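Local atomic coordinates of domain of Unknown Function with a Cystatin-Like Fold (Nostoc punctiforme, PDB entry 2RGQ), a protein that is of unknown function but has a cystatin-like fold and a SnoaL-like domain of the NTF2 clan, whose members often bind small molecules in a cavity. Residues 8-11 / 12-15; 111-115 / 116-120. All coordinates share one frame; numbering follows the deposited sequence.

Contact 1. Residues 8-11 / 12-15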
loop_
_atom_site.group_PDB
_atom_site.type_symbol
_atom_site.label_atom_id
_atom_site.label_comp_id
_atom_site.label_asym_id
_atom_site.label_seq_id
_atom_site.Cartn_x
_atom_site.Cartn_y
_atom_site.Cartn_z
ATOM N N ASP B 8 4.810 17.040 2.004
ATOM C CA ASP B 8 5.361 16.537 3.278
ATOM C C ASP B 8 4.876 15.109 3.582
ATOM O O ASP B 8 5.673 14.242 3.936
ATOM C CB ASP B 8 5.002 17.403 4.513
ATOM C CG ASP B 8 5.653 18.794 4.519
ATOM O OD1 ASP B 8 6.811 18.954 4.075
ATOM O OD2 ASP B 8 4.981 19.757 5.004
ATOM N N LYS B 9 3.575 14.881 3.491
ATOM C CA LYS B 9 3.001 13.546 3.718
ATOM C C LYS B 9 3.615 12.473 2.813
ATOM O O LYS B 9 3.963 11.389 3.272
ATOM C CB LYS B 9 1.472 13.598 3.555
ATOM C CG LYS B 9 0.762 14.393 4.719
ATOM C CD LYS B 9 -0.728 14.030 4.774
ATOM C CE LYS B 9 -1.370 14.438 6.097
ATOM N NZ LYS B 9 -2.732 13.809 6.206
ATOM N N LEU B 10 3.727 12.791 1.518
ATOM C CA LEU B 10 4.325 11.859 0.549
ATOM C C LEU B 10 5.780 11.548 0.903
ATOM O O LEU B 10 6.193 10.375 0.874
ATOM C CB LEU B 10 4.165 12.379 -0.866
ATOM C CG LEU B 10 2.771 12.455 -1.433
ATOM C CD1 LEU B 10 2.751 13.316 -2.660
ATOM C CD2 LEU B 10 2.236 11.048 -1.792
ATOM N N GLU B 11 6.538 12.570 1.284
ATOM C CA GLU B 11 7.945 12.400 1.745
ATOM C C GLU B 11 8.018 11.549 3.006
ATOM O O GLU B 11 8.898 10.693 3.149
ATOM C CB GLU B 11 8.655 13.752 1.959
ATOM C CG GLU B 11 10.201 13.634 1.993
ATOM C CD GLU B 11 10.934 14.945 2.239
ATOM O OE1 GLU B 11 10.401 15.968 1.775
ATOM O OE2 GLU B 11 12.024 14.952 2.898
ATOM N N ILE B 12 7.103 11.764 3.942
ATOM C CA ILE B 12 7.101 10.952 5.178
ATOM C C ILE B 12 6.766 9.483 4.857
ATOM O O ILE B 12 7.388 8.569 5.415
ATOM C CB ILE B 12 6.127 11.551 6.227
ATOM C CG1 ILE B 12 6.630 12.907 6.733
ATOM C CG2 ILE B 12 5.877 10.631 7.398
ATOM C CD1 ILE B 12 5.532 13.748 7.371
HETATM N N MSE B 13 5.787 9.252 3.995
HETATM C CA MSE B 13 5.457 7.907 3.563
HETATM C C MSE B 13 6.669 7.264 2.880
HETATM O O MSE B 13 6.916 6.083 3.066
HETATM C CB MSE B 13 4.222 7.896 2.653
HETATM C CG MSE B 13 2.939 8.012 3.453
HETATM SE SE MSE B 13 1.470 7.855 2.247
HETATM C CE MSE B 13 1.561 9.529 1.652
ATOM N N GLU B 14 7.396 8.036 2.072
ATOM C CA GLU B 14 8.644 7.544 1.427
ATOM C C GLU B 14 9.735 7.124 2.421
ATOM O O GLU B 14 10.516 6.224 2.136
ATOM C CB GLU B 14 9.173 8.545 0.407
ATOM C CG GLU B 14 8.452 8.459 -0.909
ATOM C CD GLU B 14 9.076 9.349 -1.990
ATOM O OE1 GLU B 14 10.221 9.837 -1.776
ATOM O OE2 GLU B 14 8.429 9.536 -3.060
ATOM N N LEU B 15 9.725 7.660 3.640
ATOM C CA LEU B 15 10.701 7.194 4.646
ATOM C C LEU B 15 10.476 5.726 4.935
ATOM O O LEU B 15 11.458 4.978 5.007
ATOM C CB LEU B 15 10.586 7.911 5.973
ATOM C CG LEU B 15 11.028 9.365 6.024
ATOM C CD1 LEU B 15 10.534 10.103 7.295
ATOM C CD2 LEU B 15 12.559 9.433 5.862
#
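Leu10 and Met13, a selenomethionine, meet one helical turn apart. Methyl CD2 of Leu10 lies 3.8 Å from the terminal CE of Met13, and the two side chains slant across each other. The Met13 chain runs straight to its selenium and then bends (chi3 -79°). The bend turns CE back over the preceding turn, 3.4 Å from Lys9 O. Lys9 O also accepts Met13 N at 2.9 Å. Leu10 and Met13 both pack on neighbouring subunits, where Leu10 of the third subunit is among the partners.

Ile12 leans another way. With CG1 anti to its own carbonyl carbon (chi1 -67°), the branch is directed back along the helix, 3.2 Å from Asp8 O. Ile12 also packs on Trp118, Val111 and Ile78 of the sheet. Glu11 keeps CB beside Ile12 N; its chain, extended beyond CG, carries OE2 to Trp118 N. Glu14 runs its CG alongside Leu10 O at 3.5 Å. Outside this helix, its OE2 forms a salt bridge with NZ of Lys9 of the second subunit.

Backbone bonds from Ile12 N to Asp8 O and from Glu14 N to Leu10 O, each 2.9 Å, continue the i to i+4 pattern. The Leu15 to Glu11 bond is weak. This is the N-terminal helix 6-25 of a cystatin-like fold, packed on the sheet by one side (Ile12, Leu15) and on neighbouring subunits by another (Leu10, Met13, Glu14).

Contact 2. Residues 111-115 / 116-120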
loop_
_atom_site.group_PDB
_atom_site.type_symbol
_atom_site.label_atom_id
_atom_site.label_comp_id
_atom_site.label_asym_id
_atom_site.label_seq_id
_atom_site.Cartn_x
_atom_site.Cartn_y
_atom_site.Cartn_z
ATOM N N VAL B 111 8.542 11.619 13.201
ATOM C CA VAL B 111 9.382 12.130 12.142
ATOM C C VAL B 111 9.599 13.635 12.358
ATOM O O VAL B 111 8.828 14.275 13.065
ATOM C CB VAL B 111 8.839 11.883 10.744
ATOM C CG1 VAL B 111 8.792 10.326 10.440
ATOM C CG2 VAL B 111 7.482 12.625 10.536
ATOM N N ARG B 112 10.691 14.133 11.814
ATOM C CA ARG B 112 11.059 15.543 11.965
ATOM C C ARG B 112 11.710 16.068 10.709
ATOM O O ARG B 112 12.473 15.347 10.038
ATOM C CB ARG B 112 12.000 15.691 13.142
ATOM C CG ARG B 112 12.388 17.136 13.538
ATOM C CD ARG B 112 13.312 17.120 14.735
ATOM N NE ARG B 112 12.674 16.475 15.896
ATOM C CZ ARG B 112 13.305 15.920 16.933
ATOM N NH1 ARG B 112 14.591 15.942 17.021
ATOM N NH2 ARG B 112 12.637 15.383 17.918
ATOM N N LYS B 113 11.408 17.330 10.405
ATOM C CA LYS B 113 12.033 18.019 9.270
ATOM C C LYS B 113 13.269 18.709 9.835
ATOM O O LYS B 113 13.158 19.566 10.701
ATOM C CB LYS B 113 11.082 18.997 8.648
ATOM C CG LYS B 113 11.631 19.726 7.467
ATOM C CD LYS B 113 10.608 20.611 6.809
ATOM C CE LYS B 113 9.612 19.821 5.992
ATOM N NZ LYS B 113 8.404 20.685 5.658
ATOM N N ILE B 114 14.438 18.300 9.336
ATOM C CA ILE B 114 15.739 18.828 9.726
ATOM C C ILE B 114 16.475 19.309 8.457
ATOM O O ILE B 114 16.632 18.567 7.501
ATOM C CB ILE B 114 16.593 17.767 10.494
ATOM C CG1 ILE B 114 15.744 17.064 11.566
ATOM C CG2 ILE B 114 17.849 18.422 11.080
ATOM C CD1 ILE B 114 16.467 15.968 12.386
ATOM N N ASN B 115 16.891 20.583 8.461
ATOM C CA ASN B 115 17.532 21.198 7.304
ATOM C C ASN B 115 16.743 20.940 6.009
ATOM O O ASN B 115 17.315 20.631 4.952
ATOM C CB ASN B 115 18.975 20.748 7.159
ATOM C CG ASN B 115 19.784 20.909 8.434
ATOM O OD1 ASN B 115 19.650 21.865 9.196
ATOM N ND2 ASN B 115 20.650 19.971 8.648
ATOM N N GLY B 116 15.425 21.030 6.121
ATOM C CA GLY B 116 14.516 20.901 5.014
ATOM C C GLY B 116 14.104 19.545 4.514
ATOM O O GLY B 116 13.391 19.473 3.498
ATOM N N LYS B 117 14.519 18.489 5.207
ATOM C CA LYS B 117 14.221 17.123 4.835
ATOM C C LYS B 117 13.637 16.363 5.990
ATOM O O LYS B 117 14.098 16.548 7.124
ATOM C CB LYS B 117 15.531 16.467 4.428
ATOM C CG LYS B 117 15.437 15.037 3.969
ATOM C CD LYS B 117 16.682 14.697 3.152
ATOM C CE LYS B 117 16.777 13.201 2.865
ATOM N NZ LYS B 117 15.636 12.672 2.096
ATOM N N TRP B 118 12.725 15.419 5.690
ATOM C CA TRP B 118 12.119 14.602 6.744
ATOM C C TRP B 118 12.999 13.405 7.056
ATOM O O TRP B 118 13.604 12.774 6.152
ATOM C CB TRP B 118 10.725 14.094 6.385
ATOM C CG TRP B 118 9.716 15.157 6.311
ATOM C CD1 TRP B 118 9.329 15.819 5.207
ATOM C CD2 TRP B 118 8.952 15.679 7.397
ATOM N NE1 TRP B 118 8.327 16.709 5.514
ATOM C CE2 TRP B 118 8.091 16.660 6.863
ATOM C CE3 TRP B 118 8.931 15.439 8.767
ATOM C CZ2 TRP B 118 7.193 17.403 7.662
ATOM C CZ3 TRP B 118 8.030 16.160 9.581
ATOM C CH2 TRP B 118 7.179 17.142 9.021
ATOM N N TYR B 119 13.067 13.109 8.347
ATOM C CA TYR B 119 13.806 11.988 8.895
ATOM C C TYR B 119 13.062 11.261 9.992
ATOM O O TYR B 119 12.249 11.856 10.697
ATOM C CB TYR B 119 15.087 12.486 9.581
ATOM C CG TYR B 119 16.065 13.096 8.660
ATOM C CD1 TYR B 119 16.980 12.307 7.955
ATOM C CD2 TYR B 119 16.067 14.459 8.445
ATOM C CE1 TYR B 119 17.888 12.886 7.079
ATOM C CE2 TYR B 119 16.964 15.053 7.559
ATOM C CZ TYR B 119 17.877 14.273 6.896
ATOM O OH TYR B 119 18.722 14.896 6.010
ATOM N N LEU B 120 13.317 9.964 10.118
ATOM C CA LEU B 120 12.840 9.191 11.248
ATOM C C LEU B 120 13.566 9.580 12.555
ATOM O O LEU B 120 14.820 9.505 12.647
ATOM C CB LEU B 120 13.077 7.687 10.983
ATOM C CG LEU B 120 12.235 7.011 9.891
ATOM C CD1 LEU B 120 12.798 5.615 9.609
ATOM C CD2 LEU B 120 10.771 6.912 10.293
HETATM O O HOH W 1 18.927 17.433 5.996
#
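Lys113 lies across one face of the Trp118 indole, on a beta hairpin closed by a type I' turn from Ile114 to Lys117. The two strands belong to the mixed sheet of the cystatin-like fold. CB of Lys113 sits 4.0 Å from the centroid of the six-membered ring, only 5° off its normal, in a CH-pi contact. The chain then bends at chi3 (-75°), which brings CE to 3.1 Å above the indole plane, out at the NE1-CE2 rim, 3.4 Å from NE1 of Trp118. The lysine thus spans the face from the six-membered ring to that rim. Its NZ goes on to Tyr82 O and Asp8.

Val111 adds a second bump. Its CG2 presses on CE3 of Trp118 at 3.6 Å, while CG1 meets CD2 of Leu120. The indole therefore fills the hollow between Val111 and Lys113, and Ile12 of the helix also packs on it. Were Trp118 an alanine, that hollow would probably be left unfilled, and Asp8 would probably lose its indole N-H partner.

On the other sheet face, Ile114 CB rests against Tyr119 CD2 at 3.9 Å, the two side chains crossing at about a right angle. Arg112 and Tyr119 form a hydrogen-bonded pair, with Arg112 N to Tyr119 O at 3.0 Å. Gly116 has positive phi (82°), which suits its place in the turn. A CB there would clash with Asn115 O. Ile114 O lies in the plane of the Tyr119 ring, at its edge. One water donates to Ile114 O at 3.0 Å and also bonds to Tyr119 OH.

Contact 1 lies on helix 6-25 and contact 2 on the hairpin of strands 101-114 and 117-127. Their centres are about 10 Å apart, and the helix packs directly on the hairpin. Both are partly buried, but their outer sides differ. Contact 1 meets two other subunits, through apolar packing and salt bridges. Contact 2 touches no other chain of the assembly, and its turn is exposed. Both rest on backbone bonds, i to i+4 in the helix and cross-strand in the hairpin; contact 1 adds aliphatic side chains and intersubunit charges, contact 2 aromatic rings with aliphatic chains against them. Charge joins them: Asp8 OD1 lies 2.8 Å from Lys113 NZ in a salt bridge.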